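Local coordinates for type IV pilus biogenesis protein PilB (Streptococcus sanguinis, PDB 7B7P) that serves as a minor type IV pilin with a direct role in adhesion, carrying a von Willebrand factor A-like module that binds magnesium, at residues A[254-266]-A[279-291]. Sequence-based numbering, arbitrary orientation.
Sequences GVTNPGDGLRYGM and IVLLTDGIPNAYL
Ile-279 meets the backbone of helix 258-266 at Gly-265, its CD1 3.6 Å from Gly-265 C. Here strand 279-283 of the von Willebrand factor A-like domain runs nearly antiparallel to helix 258-266, at 158°. Ile-279 CG2 also touches Leu-262 CD1, at 3.9 Å. Leu-281 extends the apolar layer, its CD1 facing the same leucine methyl. Thr-283 lies at the MIDAS end of the strand. Its OG1 is hydrogen-bonded to Asp-169 OD2, and Thr-256 CG2 packs against it. Asp-284 belongs to the magnesium-binding site with Ser-173; its OD2 bonds Ser-173 OG and pairs with Arg-191. The Thr-256 side chain comes to about 3 Å from a bound magnesium ion. The Pro-287 and Pro-258 side chains cross at about a right angle, CB against CG. Asn-288 clasps Thr-256 twice. Its N donates to Thr-256 O (3.1 Å, nearly straight at 174°), and its OD1 accepts from Thr-256 N at 2.8 Å, in the carbonyl plane. Ala-289 CB sits against Val-255 CG2 and Asn-257 CB. Asn-257, the N-cap, accepts from Asp-260 N through OD1, the donor well above the carbonyl plane. Leu-291 CD1 rests 3.4 Å from Asp-260 OD2, which Ala-223 N holds. Asp-260 OD1 accepts from Arg-263 NE and NH2 in a side-on salt bridge, while NH1 bonds Ser-322 O.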
loop_
_atom_site.group_PDB
_atom_site.type_symbol
_atom_site.label_atom_id
_atom_site.label_comp_id
_atom_site.label_asym_id
_atom_site.label_seq_id
_atom_site.Cartn_x
_atom_site.Cartn_y
_atom_site.Cartn_z
ATOM N N GLY A 254 13.890 -13.001 23.784
ATOM C CA GLY A 254 13.083 -14.081 23.223
ATOM C C GLY A 254 13.490 -14.512 21.819
ATOM O O GLY A 254 14.507 -14.088 21.258
ATOM N N VAL A 255 12.658 -15.387 21.246
ATOM C CA VAL A 255 12.851 -15.915 19.895
ATOM C C VAL A 255 11.896 -15.211 18.927
ATOM O O VAL A 255 11.427 -14.107 19.203
ATOM C CB VAL A 255 12.662 -17.444 19.884
ATOM C CG1 VAL A 255 13.870 -18.118 20.514
ATOM C CG2 VAL A 255 11.373 -17.830 20.624
ATOM N N THR A 256 11.599 -15.823 17.780
ATOM C CA THR A 256 10.914 -15.129 16.689
ATOM C C THR A 256 9.650 -15.895 16.304
ATOM O O THR A 256 9.723 -16.940 15.652
ATOM C CB THR A 256 11.869 -14.961 15.494
ATOM O OG1 THR A 256 13.078 -14.327 15.942
ATOM C CG2 THR A 256 11.236 -14.108 14.375
ATOM N N ASN A 257 8.489 -15.357 16.682
ATOM C CA ASN A 257 7.186 -15.995 16.490
ATOM C C ASN A 257 6.330 -15.029 15.679
ATOM O O ASN A 257 5.410 -14.391 16.211
ATOM C CB ASN A 257 6.535 -16.334 17.834
ATOM C CG ASN A 257 5.264 -17.203 17.702
ATOM O OD1 ASN A 257 4.686 -17.313 16.623
ATOM N ND2 ASN A 257 4.834 -17.823 18.816
ATOM N N PRO A 258 6.620 -14.876 14.388
ATOM C CA PRO A 258 5.887 -13.882 13.590
ATOM C C PRO A 258 4.398 -14.182 13.459
ATOM O O PRO A 258 3.582 -13.247 13.402
ATOM C CB PRO A 258 6.610 -13.927 12.230
ATOM C CG PRO A 258 7.179 -15.307 12.147
ATOM C CD PRO A 258 7.537 -15.697 13.563
ATOM N N GLY A 259 4.011 -15.455 13.416
ATOM C CA GLY A 259 2.591 -15.774 13.397
ATOM C C GLY A 259 1.823 -15.128 14.539
ATOM O O GLY A 259 0.751 -14.544 14.333
ATOM N N ASP A 260 2.361 -15.207 15.770
ATOM C CA ASP A 260 1.616 -14.619 16.884
ATOM C C ASP A 260 1.576 -13.099 16.762
ATOM O O ASP A 260 0.537 -12.477 17.020
ATOM C CB ASP A 260 2.190 -15.060 18.240
ATOM C CG ASP A 260 1.158 -14.937 19.394
ATOM O OD1 ASP A 260 -0.062 -14.944 19.143
ATOM O OD2 ASP A 260 1.565 -14.790 20.566
ATOM N N GLY A 261 2.686 -12.481 16.342
ATOM C CA GLY A 261 2.662 -11.049 16.134
ATOM C C GLY A 261 1.616 -10.653 15.114
ATOM O O GLY A 261 0.873 -9.679 15.308
ATOM N N LEU A 262 1.535 -11.420 14.018
ATOM C CA LEU A 262 0.584 -11.136 12.954
ATOM C C LEU A 262 -0.844 -11.325 13.439
ATOM O O LEU A 262 -1.756 -10.597 13.013
ATOM C CB LEU A 262 0.872 -12.037 11.745
ATOM C CG LEU A 262 0.006 -11.741 10.508
ATOM C CD1 LEU A 262 0.356 -10.371 9.889
ATOM C CD2 LEU A 262 0.129 -12.840 9.473
ATOM N N ARG A 263 -1.056 -12.303 14.324
ATOM C CA ARG A 263 -2.383 -12.515 14.888
ATOM C C ARG A 263 -2.838 -11.290 15.662
ATOM O O ARG A 263 -3.953 -10.792 15.461
ATOM C CB ARG A 263 -2.390 -13.765 15.782
ATOM C CG ARG A 263 -3.738 -14.016 16.474
ATOM C CD ARG A 263 -3.783 -15.414 17.096
ATOM N NE ARG A 263 -2.842 -15.592 18.213
ATOM C CZ ARG A 263 -3.165 -16.225 19.343
ATOM N NH1 ARG A 263 -4.394 -16.717 19.491
ATOM N NH2 ARG A 263 -2.278 -16.370 20.318
ATOM N N TYR A 264 -1.986 -10.786 16.559
ATOM C CA TYR A 264 -2.360 -9.587 17.306
ATOM C C TYR A 264 -2.613 -8.421 16.358
ATOM O O TYR A 264 -3.623 -7.720 16.478
ATOM C CB TYR A 264 -1.272 -9.228 18.299
ATOM C CG TYR A 264 -1.295 -10.024 19.596
ATOM C CD1 TYR A 264 -1.322 -11.415 19.583
ATOM C CD2 TYR A 264 -1.242 -9.379 20.832
ATOM C CE1 TYR A 264 -1.309 -12.141 20.751
ATOM C CE2 TYR A 264 -1.231 -10.099 22.013
ATOM C CZ TYR A 264 -1.262 -11.478 21.966
ATOM O OH TYR A 264 -1.252 -12.224 23.123
ATOM N N GLY A 265 -1.723 -8.231 15.379
ATOM C CA GLY A 265 -1.914 -7.160 14.419
ATOM C C GLY A 265 -3.236 -7.244 13.698
ATOM O O GLY A 265 -4.000 -6.279 13.669
ATOM N N MET A 266 -3.542 -8.412 13.125
ATOM C CA MET A 266 -4.726 -8.511 12.272
ATOM C C MET A 266 -6.026 -8.420 13.070
ATOM O O MET A 266 -7.009 -7.838 12.588
ATOM C CB MET A 266 -4.697 -9.807 11.455
ATOM C CG MET A 266 -3.571 -9.848 10.430
ATOM S SD MET A 266 -3.734 -11.236 9.309
ATOM C CE MET A 266 -2.769 -10.653 7.888
ATOM N N ILE A 279 -0.851 -3.998 7.580
ATOM C CA ILE A 279 0.152 -4.532 8.496
ATOM C C ILE A 279 1.542 -4.165 7.979
ATOM O O ILE A 279 1.848 -4.357 6.797
ATOM C CB ILE A 279 0.020 -6.056 8.647
ATOM C CG1 ILE A 279 -1.336 -6.412 9.257
ATOM C CG2 ILE A 279 1.197 -6.619 9.460
ATOM C CD1 ILE A 279 -1.346 -6.419 10.776
ATOM N N VAL A 280 2.389 -3.663 8.861
ATOM C CA VAL A 280 3.804 -3.478 8.567
ATOM C C VAL A 280 4.545 -4.349 9.548
ATOM O O VAL A 280 4.586 -4.054 10.746
ATOM C CB VAL A 280 4.253 -2.012 8.673
ATOM C CG1 VAL A 280 5.769 -1.911 8.540
ATOM C CG2 VAL A 280 3.558 -1.206 7.609
ATOM N N LEU A 281 5.104 -5.435 9.052
ATOM C CA LEU A 281 5.729 -6.433 9.895
ATOM C C LEU A 281 7.229 -6.360 9.679
ATOM O O LEU A 281 7.690 -6.453 8.545
ATOM C CB LEU A 281 5.200 -7.826 9.556
ATOM C CG LEU A 281 5.596 -8.890 10.574
ATOM C CD1 LEU A 281 4.518 -9.950 10.643
ATOM C CD2 LEU A 281 6.908 -9.507 10.178
ATOM N N LEU A 282 7.980 -6.218 10.762
ATOM C CA LEU A 282 9.430 -6.126 10.709
ATOM C C LEU A 282 10.022 -7.305 11.461
ATOM O O LEU A 282 9.667 -7.533 12.612
ATOM C CB LEU A 282 9.922 -4.805 11.316
ATOM C CG LEU A 282 11.423 -4.630 11.108
ATOM C CD1 LEU A 282 11.774 -3.172 10.734
ATOM C CD2 LEU A 282 12.186 -5.082 12.337
ATOM N N THR A 283 10.934 -8.034 10.827
ATOM C CA THR A 283 11.593 -9.143 11.495
ATOM C C THR A 283 13.061 -9.177 11.096
ATOM O O THR A 283 13.434 -8.743 10.001
ATOM C CB THR A 283 10.891 -10.500 11.191
ATOM O OG1 THR A 283 11.533 -11.554 11.917
ATOM C CG2 THR A 283 10.903 -10.827 9.722
ATOM N N ASP A 284 13.891 -9.685 12.013
ATOM C CA ASP A 284 15.339 -9.718 11.846
ATOM C C ASP A 284 15.907 -11.130 11.951
ATOM O O ASP A 284 17.117 -11.290 12.136
ATOM C CB ASP A 284 16.014 -8.809 12.880
ATOM C CG ASP A 284 16.211 -9.501 14.246
ATOM O OD1 ASP A 284 15.347 -10.317 14.631
ATOM O OD2 ASP A 284 17.225 -9.227 14.936
ATOM N N GLY A 285 15.072 -12.160 11.849
ATOM C CA GLY A 285 15.581 -13.496 12.096
ATOM C C GLY A 285 14.735 -14.567 11.446
ATOM O O GLY A 285 13.608 -14.336 10.998
ATOM N N ILE A 286 15.306 -15.756 11.399
ATOM C CA ILE A 286 14.577 -16.901 10.866
ATOM C C ILE A 286 13.412 -17.237 11.795
ATOM O O ILE A 286 13.610 -17.350 13.023
ATOM C CB ILE A 286 15.500 -18.092 10.723
ATOM C CG1 ILE A 286 16.756 -17.743 9.917
ATOM C CG2 ILE A 286 14.721 -19.271 10.131
ATOM C CD1 ILE A 286 17.854 -18.806 10.145
ATOM N N PRO A 287 12.207 -17.415 11.270
ATOM C CA PRO A 287 11.097 -17.912 12.095
ATOM C C PRO A 287 11.465 -19.199 12.818
ATOM O O PRO A 287 11.962 -20.154 12.221
ATOM C CB PRO A 287 9.980 -18.145 11.070
ATOM C CG PRO A 287 10.289 -17.214 9.957
ATOM C CD PRO A 287 11.801 -17.180 9.873
ATOM N N ASN A 288 11.237 -19.219 14.128
ATOM C CA ASN A 288 11.644 -20.399 14.885
ATOM C C ASN A 288 10.726 -20.662 16.071
ATOM O O ASN A 288 11.160 -21.307 17.030
ATOM C CB ASN A 288 13.112 -20.262 15.414
ATOM C CG ASN A 288 13.279 -19.084 16.364
ATOM O OD1 ASN A 288 12.366 -18.256 16.548
ATOM N ND2 ASN A 288 14.428 -19.023 17.006
ATOM N N ALA A 289 9.499 -20.139 16.062
ATOM C CA ALA A 289 8.578 -20.351 17.166
ATOM C C ALA A 289 7.145 -20.266 16.650
ATOM O O ALA A 289 6.862 -19.588 15.657
ATOM C CB ALA A 289 8.833 -19.332 18.295
ATOM N N TYR A 290 6.240 -20.955 17.342
ATOM C CA TYR A 290 4.815 -20.947 17.011
ATOM C C TYR A 290 4.058 -21.360 18.263
ATOM O O TYR A 290 4.640 -21.911 19.200
ATOM C CB TYR A 290 4.494 -21.870 15.814
ATOM C CG TYR A 290 4.987 -23.317 16.012
ATOM C CD1 TYR A 290 6.285 -23.693 15.667
ATOM C CD2 TYR A 290 4.152 -24.291 16.563
ATOM C CE1 TYR A 290 6.734 -24.995 15.866
ATOM C CE2 TYR A 290 4.583 -25.573 16.760
ATOM C CZ TYR A 290 5.872 -25.930 16.426
ATOM O OH TYR A 290 6.300 -27.228 16.639
ATOM N N LEU A 291 2.764 -21.046 18.298
ATOM C CA LEU A 291 1.890 -21.461 19.390
ATOM C C LEU A 291 0.930 -22.537 18.907
ATOM O O LEU A 291 0.445 -22.474 17.777
ATOM C CB LEU A 291 1.100 -20.281 19.955
ATOM C CG LEU A 291 2.010 -19.288 20.671
ATOM C CD1 LEU A 291 1.246 -18.093 21.200
ATOM C CD2 LEU A 291 2.729 -19.999 21.780
HETATM O O HOH W 1 15.391 -15.776 17.418
#